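Local coordinates for Alr4995 protein (Nostoc sp., PDB 6LRF) that acts as a bifunctional arginine dihydrolase and ornithine cyclodeaminase, probably turning arginine into ornithine and the ornithine into proline, at residues P593-R601 against T609-Y620; Y620-I630 against H638-T646. All coordinates share one frame; numbering follows the deposited sequence.

Contact 1. Residues P593-R601 against T609-Y620; sequences PFVLAGSIR and TQMDLIKAQEEY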
loop_
_atom_site.group_PDB
_atom_site.type_symbol
_atom_site.label_atom_id
_atom_site.label_comp_id
_atom_site.label_asym_id
_atom_site.label_seq_id
_atom_site.Cartn_x
_atom_site.Cartn_y
_atom_site.Cartn_z
ATOM N N PRO B 593 -34.564 -2.092 -10.728
ATOM C CA PRO B 593 -34.756 -1.486 -9.405
ATOM C C PRO B 593 -33.414 -1.092 -8.792
ATOM O O PRO B 593 -32.416 -1.771 -9.029
ATOM C CB PRO B 593 -35.417 -2.601 -8.590
ATOM C CG PRO B 593 -35.880 -3.608 -9.592
ATOM C CD PRO B 593 -34.961 -3.507 -10.756
ATOM N N PHE B 594 -33.370 -0.007 -8.034
ATOM C CA PHE B 594 -32.138 0.326 -7.344
ATOM C C PHE B 594 -32.487 0.765 -5.949
ATOM O O PHE B 594 -33.602 1.210 -5.703
ATOM C CB PHE B 594 -31.330 1.399 -8.089
ATOM C CG PHE B 594 -32.070 2.689 -8.311
ATOM C CD1 PHE B 594 -32.766 2.912 -9.496
ATOM C CD2 PHE B 594 -32.059 3.686 -7.346
ATOM C CE1 PHE B 594 -33.447 4.101 -9.697
ATOM C CE2 PHE B 594 -32.729 4.875 -7.543
ATOM C CZ PHE B 594 -33.427 5.085 -8.720
ATOM N N VAL B 595 -31.552 0.583 -5.026
ATOM C CA VAL B 595 -31.727 1.079 -3.669
ATOM C C VAL B 595 -30.489 1.871 -3.296
ATOM O O VAL B 595 -29.349 1.386 -3.437
ATOM C CB VAL B 595 -31.950 -0.059 -2.642
ATOM C CG1 VAL B 595 -32.114 0.512 -1.227
ATOM C CG2 VAL B 595 -33.156 -0.914 -3.028
ATOM N N LEU B 596 -30.703 3.101 -2.851
ATOM C CA LEU B 596 -29.613 3.909 -2.328
ATOM C C LEU B 596 -29.726 3.969 -0.804
ATOM O O LEU B 596 -30.634 4.592 -0.269
ATOM C CB LEU B 596 -29.641 5.312 -2.936
ATOM C CG LEU B 596 -29.700 5.353 -4.472
ATOM C CD1 LEU B 596 -29.798 6.778 -4.971
ATOM C CD2 LEU B 596 -28.495 4.670 -5.095
ATOM N N ALA B 597 -28.821 3.289 -0.110
ATOM C CA ALA B 597 -28.813 3.321 1.356
ATOM C C ALA B 597 -28.060 4.535 1.821
ATOM O O ALA B 597 -26.947 4.784 1.351
ATOM C CB ALA B 597 -28.182 2.079 1.928
ATOM N N GLY B 598 -28.644 5.284 2.747
ATOM C CA GLY B 598 -27.995 6.481 3.248
ATOM C C GLY B 598 -26.753 6.174 4.069
ATOM O O GLY B 598 -26.496 5.021 4.414
ATOM N N SER B 599 -25.993 7.216 4.388
ATOM C CA SER B 599 -24.857 7.109 5.295
ATOM C C SER B 599 -24.705 8.424 6.061
ATOM O O SER B 599 -25.307 9.440 5.689
ATOM C CB SER B 599 -23.577 6.764 4.537
ATOM O OG SER B 599 -22.970 7.924 4.006
ATOM N N ILE B 600 -23.910 8.397 7.131
ATOM C CA ILE B 600 -23.692 9.583 7.968
ATOM C C ILE B 600 -22.990 10.733 7.193
ATOM O O ILE B 600 -23.074 11.903 7.576
ATOM C CB ILE B 600 -22.875 9.189 9.241
ATOM C CG1 ILE B 600 -22.890 10.303 10.301
ATOM C CG2 ILE B 600 -21.465 8.751 8.868
ATOM C CD1 ILE B 600 -24.256 10.565 10.875
ATOM N N ARG B 601 -22.333 10.402 6.081
ATOM C CA ARG B 601 -21.625 11.400 5.279
ATOM C C ARG B 601 -22.430 11.995 4.101
ATOM O O ARG B 601 -21.922 12.860 3.393
ATOM C CB ARG B 601 -20.332 10.793 4.717
ATOM C CG ARG B 601 -20.590 9.930 3.491
ATOM C CD ARG B 601 -19.519 10.076 2.439
ATOM N NE ARG B 601 -19.362 11.458 2.010
ATOM C CZ ARG B 601 -18.478 11.846 1.102
ATOM N NH1 ARG B 601 -17.688 10.938 0.527
ATOM N NH2 ARG B 601 -18.388 13.130 0.771
ATOM N N THR B 609 -32.662 8.532 -1.788
ATOM C CA THR B 609 -31.795 7.881 -0.810
ATOM C C THR B 609 -32.576 7.530 0.464
ATOM O O THR B 609 -33.251 8.376 1.058
ATOM C CB THR B 609 -30.581 8.767 -0.490
ATOM O OG1 THR B 609 -29.847 8.996 -1.702
ATOM C CG2 THR B 609 -29.634 8.075 0.511
ATOM N N GLN B 610 -32.500 6.260 0.852
ATOM C CA GLN B 610 -33.196 5.759 2.027
ATOM C C GLN B 610 -32.374 6.025 3.310
ATOM O O GLN B 610 -31.376 5.351 3.580
ATOM C CB GLN B 610 -33.490 4.262 1.841
ATOM C CG GLN B 610 -34.208 3.600 3.022
ATOM C CD GLN B 610 -35.539 4.253 3.339
ATOM O OE1 GLN B 610 -35.608 5.206 4.135
ATOM N NE2 GLN B 610 -36.610 3.758 2.705
HETATM N N MSE B 611 -32.791 7.022 4.084
HETATM C CA MSE B 611 -32.080 7.426 5.294
HETATM C C MSE B 611 -32.547 6.653 6.530
HETATM O O MSE B 611 -31.981 6.808 7.607
HETATM C CB MSE B 611 -32.253 8.938 5.535
HETATM C CG MSE B 611 -31.724 9.829 4.391
HETATM SE SE MSE B 611 -29.812 9.619 4.035
HETATM C CE MSE B 611 -29.040 10.822 5.356
ATOM N N ASP B 612 -33.604 5.857 6.387
ATOM C CA ASP B 612 -34.011 4.950 7.462
ATOM C C ASP B 612 -33.308 3.633 7.212
ATOM O O ASP B 612 -33.702 2.862 6.339
ATOM C CB ASP B 612 -35.534 4.778 7.503
ATOM C CG ASP B 612 -36.010 3.715 8.537
ATOM O OD1 ASP B 612 -35.220 2.855 8.999
ATOM O OD2 ASP B 612 -37.212 3.723 8.869
ATOM N N LEU B 613 -32.277 3.350 7.996
ATOM C CA LEU B 613 -31.453 2.195 7.673
ATOM C C LEU B 613 -32.065 0.830 8.005
ATOM O O LEU B 613 -31.594 -0.183 7.497
ATOM C CB LEU B 613 -30.095 2.333 8.344
ATOM C CG LEU B 613 -29.223 3.400 7.679
ATOM C CD1 LEU B 613 -28.057 3.615 8.585
ATOM C CD2 LEU B 613 -28.748 2.964 6.268
ATOM N N ILE B 614 -33.099 0.784 8.838
ATOM C CA ILE B 614 -33.828 -0.475 9.023
ATOM C C ILE B 614 -34.560 -0.816 7.711
ATOM O O ILE B 614 -34.528 -1.956 7.221
ATOM C CB ILE B 614 -34.835 -0.395 10.194
ATOM C CG1 ILE B 614 -34.107 -0.129 11.532
ATOM C CG2 ILE B 614 -35.711 -1.661 10.228
ATOM C CD1 ILE B 614 -33.097 -1.181 11.947
ATOM N N LYS B 615 -35.207 0.183 7.125
ATOM C CA LYS B 615 -35.870 -0.031 5.843
ATOM C C LYS B 615 -34.868 -0.297 4.734
ATOM O O LYS B 615 -35.132 -1.103 3.828
ATOM C CB LYS B 615 -36.736 1.167 5.488
ATOM C CG LYS B 615 -37.928 1.312 6.401
ATOM C CD LYS B 615 -38.698 2.571 6.063
ATOM C CE LYS B 615 -39.890 2.749 6.976
ATOM N NZ LYS B 615 -40.599 3.999 6.608
ATOM N N ALA B 616 -33.712 0.363 4.793
ATOM C CA ALA B 616 -32.696 0.122 3.769
ATOM C C ALA B 616 -32.214 -1.320 3.807
ATOM O O ALA B 616 -32.033 -1.943 2.765
ATOM C CB ALA B 616 -31.498 1.091 3.924
ATOM N N GLN B 617 -32.000 -1.861 4.998
ATOM C CA GLN B 617 -31.521 -3.239 5.085
ATOM C C GLN B 617 -32.588 -4.202 4.572
ATOM O O GLN B 617 -32.287 -5.206 3.926
ATOM C CB GLN B 617 -31.122 -3.591 6.523
ATOM C CG GLN B 617 -29.754 -3.046 6.909
ATOM C CD GLN B 617 -29.349 -3.399 8.343
ATOM O OE1 GLN B 617 -30.168 -3.870 9.142
ATOM N NE2 GLN B 617 -28.077 -3.175 8.667
ATOM N N GLU B 618 -33.837 -3.881 4.855
ATOM C CA GLU B 618 -34.951 -4.684 4.371
ATOM C C GLU B 618 -35.061 -4.646 2.847
ATOM O O GLU B 618 -35.317 -5.666 2.204
ATOM C CB GLU B 618 -36.256 -4.194 5.001
ATOM C CG GLU B 618 -37.495 -4.808 4.375
ATOM C CD GLU B 618 -38.775 -4.059 4.729
ATOM O OE1 GLU B 618 -38.757 -2.800 4.764
ATOM O OE2 GLU B 618 -39.804 -4.738 4.963
ATOM N N GLU B 619 -34.875 -3.461 2.268
ATOM C CA GLU B 619 -34.944 -3.308 0.817
ATOM C C GLU B 619 -33.780 -4.019 0.125
ATOM O O GLU B 619 -33.971 -4.631 -0.937
ATOM C CB GLU B 619 -34.967 -1.818 0.437
ATOM C CG GLU B 619 -36.243 -1.095 0.888
ATOM C CD GLU B 619 -36.113 0.432 0.836
ATOM O OE1 GLU B 619 -35.196 0.929 0.151
ATOM O OE2 GLU B 619 -36.930 1.140 1.471
ATOM N N TYR B 620 -32.578 -3.933 0.710
ATOM C CA TYR B 620 -31.426 -4.690 0.195
ATOM C C TYR B 620 -31.740 -6.197 0.197
ATOM O O TYR B 620 -31.549 -6.889 -0.802
ATOM C CB TYR B 620 -30.171 -4.432 1.037
ATOM C CG TYR B 620 -29.282 -3.271 0.587
ATOM C CD1 TYR B 620 -29.828 -2.059 0.133
ATOM C CD2 TYR B 620 -27.899 -3.381 0.661
ATOM C CE1 TYR B 620 -28.996 -0.993 -0.271
ATOM C CE2 TYR B 620 -27.065 -2.336 0.273
ATOM C CZ TYR B 620 -27.619 -1.147 -0.195
ATOM O OH TYR B 620 -26.771 -0.126 -0.581
#
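Gln610 joins strand 594-597 through two backbone hydrogen bonds. Its N donates to Leu596 O over 2.7 Å, almost straight at 164°. Its O accepts from Gly598 N over 2.9 Å. Both bonds fall on one residue, the pattern of a single parallel bridge with Ala597. A further polar link steadies the chain that makes the bridge: Gln610 bends at chi2 and its NE2 donates to Glu619 OE2 at 2.9 Å on the syn side, tying the bridge residue to the helix, whose start is capped by Asp612.

The mostly apolar contacts run along the same segment, from Val595 before the bridge to Gly598 beyond it. Val595 holds CG1 anti to the backbone N (chi1 179°), which brings that methyl in plane to the edge of the Tyr620 ring, 3.6 Å from CE1; the same CG1 touches Glu619 OE1. Ala597 CB meets Ala616 CB at 4.0 Å and also leans on the Tyr620 hydroxyl end. Beyond the bridge, Gly598 CA passes 3.7 Å from SE of selenomethionine Met611. A phenylalanine at Tyr620 would keep the ring against Val595 but would probably leave His638 ND1 and the Gly522 carbonyl without the hydroxyl they share.

Helix 613-620 runs back at 149° to strand 594-597, the outermost on its side of the Rossmann-type sheet within this chain. Strand 519-523 pairs with its other edge, helix 637-645 adjoins Ala597, and Leu613 reaches Gly598 of the second subunit.

Contact 2. Residues Y620-I630 against H638-T646; sequences YAKHLEGAEMI and HSIGVGNMT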
loop_
_atom_site.group_PDB
_atom_site.type_symbol
_atom_site.label_atom_id
_atom_site.label_comp_id
_atom_site.label_asym_id
_atom_site.label_seq_id
_atom_site.Cartn_x
_atom_site.Cartn_y
_atom_site.Cartn_z
ATOM N N TYR B 620 -32.578 -3.933 0.710
ATOM C CA TYR B 620 -31.426 -4.690 0.195
ATOM C C TYR B 620 -31.740 -6.197 0.197
ATOM O O TYR B 620 -31.549 -6.889 -0.802
ATOM C CB TYR B 620 -30.171 -4.432 1.037
ATOM C CG TYR B 620 -29.282 -3.271 0.587
ATOM C CD1 TYR B 620 -29.828 -2.059 0.133
ATOM C CD2 TYR B 620 -27.899 -3.381 0.661
ATOM C CE1 TYR B 620 -28.996 -0.993 -0.271
ATOM C CE2 TYR B 620 -27.065 -2.336 0.273
ATOM C CZ TYR B 620 -27.619 -1.147 -0.195
ATOM O OH TYR B 620 -26.771 -0.126 -0.581
ATOM N N ALA B 621 -32.205 -6.686 1.342
ATOM C CA ALA B 621 -32.444 -8.104 1.539
ATOM C C ALA B 621 -33.473 -8.604 0.537
ATOM O O ALA B 621 -33.352 -9.706 0.021
ATOM C CB ALA B 621 -32.908 -8.379 2.967
ATOM N N LYS B 622 -34.476 -7.779 0.258
ATOM C CA LYS B 622 -35.515 -8.149 -0.691
ATOM C C LYS B 622 -34.957 -8.309 -2.106
ATOM O O LYS B 622 -35.227 -9.301 -2.788
ATOM C CB LYS B 622 -36.643 -7.119 -0.685
ATOM C CG LYS B 622 -37.807 -7.507 -1.592
ATOM C CD LYS B 622 -38.925 -6.467 -1.530
ATOM C CE LYS B 622 -38.515 -5.138 -2.153
ATOM N NZ LYS B 622 -38.351 -5.236 -3.645
ATOM N N HIS B 623 -34.164 -7.347 -2.555
ATOM C CA HIS B 623 -33.626 -7.445 -3.908
ATOM C C HIS B 623 -32.548 -8.512 -4.019
ATOM O O HIS B 623 -32.254 -8.986 -5.112
ATOM C CB HIS B 623 -33.094 -6.092 -4.361
ATOM C CG HIS B 623 -34.176 -5.099 -4.605
ATOM N ND1 HIS B 623 -35.093 -5.243 -5.622
ATOM C CD2 HIS B 623 -34.517 -3.970 -3.941
ATOM C CE1 HIS B 623 -35.944 -4.235 -5.585
ATOM N NE2 HIS B 623 -35.615 -3.445 -4.577
ATOM N N LEU B 624 -31.966 -8.909 -2.891
ATOM C CA LEU B 624 -30.970 -9.968 -2.919
ATOM C C LEU B 624 -31.600 -11.362 -3.101
ATOM O O LEU B 624 -30.926 -12.293 -3.523
ATOM C CB LEU B 624 -30.130 -9.928 -1.645
ATOM C CG LEU B 624 -29.082 -8.808 -1.593
ATOM C CD1 LEU B 624 -28.311 -8.860 -0.286
ATOM C CD2 LEU B 624 -28.131 -8.931 -2.762
ATOM N N GLU B 625 -32.888 -11.502 -2.794
ATOM C CA GLU B 625 -33.571 -12.796 -2.923
ATOM C C GLU B 625 -33.478 -13.325 -4.353
ATOM O O GLU B 625 -33.757 -12.592 -5.301
ATOM C CB GLU B 625 -35.041 -12.669 -2.515
ATOM C CG GLU B 625 -35.242 -12.416 -1.023
ATOM C CD GLU B 625 -36.707 -12.220 -0.625
ATOM O OE1 GLU B 625 -37.596 -12.265 -1.510
ATOM O OE2 GLU B 625 -36.960 -12.022 0.585
ATOM N N GLY B 626 -33.059 -14.580 -4.503
ATOM C CA GLY B 626 -32.924 -15.195 -5.816
ATOM C C GLY B 626 -31.639 -14.903 -6.579
ATOM O O GLY B 626 -31.438 -15.419 -7.680
ATOM N N ALA B 627 -30.767 -14.073 -6.011
ATOM C CA ALA B 627 -29.507 -13.720 -6.680
ATOM C C ALA B 627 -28.605 -14.935 -6.915
ATOM O O ALA B 627 -28.406 -15.737 -6.010
ATOM C CB ALA B 627 -28.748 -12.660 -5.857
ATOM N N GLU B 628 -28.054 -15.053 -8.126
ATOM C CA GLU B 628 -27.097 -16.111 -8.457
ATOM C C GLU B 628 -25.677 -15.564 -8.450
ATOM O O GLU B 628 -24.704 -16.285 -8.240
ATOM C CB GLU B 628 -27.409 -16.712 -9.824
ATOM C CG GLU B 628 -28.693 -17.544 -9.891
ATOM C CD GLU B 628 -28.891 -18.216 -11.259
ATOM O OE1 GLU B 628 -27.881 -18.532 -11.940
ATOM O OE2 GLU B 628 -30.061 -18.423 -11.655
HETATM N N MSE B 629 -25.561 -14.266 -8.693
HETATM C CA MSE B 629 -24.272 -13.625 -8.642
HETATM C C MSE B 629 -24.409 -12.229 -8.103
HETATM O O MSE B 629 -25.376 -11.535 -8.398
HETATM C CB MSE B 629 -23.628 -13.591 -10.025
HETATM C CG MSE B 629 -22.294 -12.848 -10.043
HETATM SE SE MSE B 629 -21.304 -13.067 -11.724
HETATM C CE MSE B 629 -20.960 -14.971 -11.577
ATOM N N ILE B 630 -23.429 -11.827 -7.306
ATOM C CA ILE B 630 -23.336 -10.462 -6.837
ATOM C C ILE B 630 -21.996 -9.915 -7.305
ATOM O O ILE B 630 -20.951 -10.494 -7.034
ATOM C CB ILE B 630 -23.459 -10.384 -5.310
ATOM C CG1 ILE B 630 -24.774 -11.034 -4.864
ATOM C CG2 ILE B 630 -23.352 -8.939 -4.832
ATOM C CD1 ILE B 630 -24.957 -11.034 -3.385
ATOM N N HIS B 638 -21.128 -1.168 1.538
ATOM C CA HIS B 638 -22.315 -1.788 0.974
ATOM C C HIS B 638 -22.034 -3.234 0.626
ATOM O O HIS B 638 -22.911 -4.087 0.752
ATOM C CB HIS B 638 -22.798 -1.007 -0.246
ATOM C CG HIS B 638 -23.137 0.410 0.075
ATOM N ND1 HIS B 638 -24.401 0.802 0.458
ATOM C CD2 HIS B 638 -22.362 1.518 0.138
ATOM C CE1 HIS B 638 -24.397 2.097 0.720
ATOM N NE2 HIS B 638 -23.170 2.556 0.533
ATOM N N SER B 639 -20.805 -3.516 0.216
ATOM C CA SER B 639 -20.433 -4.872 -0.144
ATOM C C SER B 639 -20.433 -5.788 1.089
ATOM O O SER B 639 -20.827 -6.961 1.002
ATOM C CB SER B 639 -19.065 -4.883 -0.830
ATOM O OG SER B 639 -19.145 -4.235 -2.085
ATOM N N ILE B 640 -20.004 -5.253 2.231
ATOM C CA ILE B 640 -19.965 -6.043 3.463
ATOM C C ILE B 640 -21.377 -6.328 3.930
ATOM O O ILE B 640 -21.698 -7.455 4.316
ATOM C CB ILE B 640 -19.181 -5.333 4.590
ATOM C CG1 ILE B 640 -17.702 -5.232 4.218
ATOM C CG2 ILE B 640 -19.322 -6.090 5.917
ATOM C CD1 ILE B 640 -16.879 -4.400 5.213
ATOM N N GLY B 641 -22.222 -5.304 3.872
ATOM C CA GLY B 641 -23.620 -5.435 4.257
ATOM C C GLY B 641 -24.351 -6.455 3.402
ATOM O O GLY B 641 -25.065 -7.327 3.913
ATOM N N VAL B 642 -24.169 -6.344 2.093
ATOM C CA VAL B 642 -24.663 -7.341 1.162
ATOM C C VAL B 642 -24.095 -8.729 1.487
ATOM O O VAL B 642 -24.815 -9.720 1.483
ATOM C CB VAL B 642 -24.307 -6.957 -0.280
ATOM C CG1 VAL B 642 -24.476 -8.132 -1.203
ATOM C CG2 VAL B 642 -25.169 -5.788 -0.740
ATOM N N GLY B 643 -22.804 -8.800 1.758
ATOM C CA GLY B 643 -22.186 -10.065 2.096
ATOM C C GLY B 643 -22.850 -10.718 3.296
ATOM O O GLY B 643 -23.197 -11.906 3.237
ATOM N N ASN B 644 -23.029 -9.947 4.378
ATOM C CA ASN B 644 -23.707 -10.442 5.588
ATOM C C ASN B 644 -25.071 -11.006 5.250
ATOM O O ASN B 644 -25.520 -11.973 5.848
ATOM C CB ASN B 644 -23.922 -9.342 6.646
ATOM C CG ASN B 644 -22.643 -8.657 7.075
ATOM O OD1 ASN B 644 -21.554 -9.231 7.014
ATOM N ND2 ASN B 644 -22.772 -7.396 7.502
HETATM N N MSE B 645 -25.742 -10.380 4.296
HETATM C CA MSE B 645 -27.111 -10.765 3.997
HETATM C C MSE B 645 -27.232 -11.947 3.054
HETATM O O MSE B 645 -28.341 -12.423 2.832
HETATM C CB MSE B 645 -27.879 -9.594 3.391
HETATM C CG MSE B 645 -28.103 -8.432 4.326
HETATM SE SE MSE B 645 -28.973 -7.023 3.308
HETATM C CE MSE B 645 -28.270 -5.461 4.245
ATOM N N THR B 646 -26.116 -12.405 2.488
ATOM C CA THR B 646 -26.170 -13.362 1.378
ATOM C C THR B 646 -25.791 -14.800 1.753
ATOM O O THR B 646 -24.710 -15.031 2.286
ATOM C CB THR B 646 -25.227 -12.916 0.244
ATOM O OG1 THR B 646 -25.613 -11.610 -0.218
ATOM C CG2 THR B 646 -25.274 -13.919 -0.911
#
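Val642 sits in the apolar middle, between Ile630, Leu624 and the ring of Tyr620. With CG1 anti to the backbone N (chi1 165°), its two methyls serve different partners: CG1 lies 3.7 Å from Ile630 CD1 and also meets Leu624, while CG2 comes within 3.9 Å of Tyr620 CD2. Ile630 and Val642 lie alongside, pointing opposite ways. Leu624 reaches across selenomethionine Met645 at about a right angle, its CD1 3.8 Å from Met645 CB. The selenium goes on to Tyr620, with SE 3.6 Å from CB, and brushes Ala621.

Farther out the contact turns polar. Thr646 meets Ile630 tip to tip, OG1 3.3 Å from CD1, but the hydroxyl has its own mate, donating to Val642 O at 2.7 Å and tying the helix end back on itself. At the opposite end of helix 638-645, His638 ND1 donates to Tyr620 OH at 2.7 Å, the hydroxyl tilted 29° from the imidazole plane.

Helix segments 620-624 and 638-645 cross at 63°. Leu624 packs on Val492 of strand 491-495; Ile630, on strand 629-633, and Thr646 touch Met652 of adjacent strand 651-656; Arg403 of the second subunit packs on Met645.

In the fold
The two contacts follow in series along the chain: contact 1 is complete by Tyr620, where contact 2 begins, and their centres are about 13 Å apart. Helix 613-624 serves both: its earlier turns pack on strand 594-597 and its last turns on helix 637-645, with Tyr620 common to the two. Both reach the same six-stranded parallel sheet, contact 1 at its outermost strand 594-597 and contact 2 at the inner strand 629-633, so the helix spans the crossover from edge to middle. His623 bridges them too, packing on Pro593 and Val595. Both also touch the second subunit, placing this corner of the Rossmann-type region, far from the chain's centre, at a subunit interface of the tetrameric assembly.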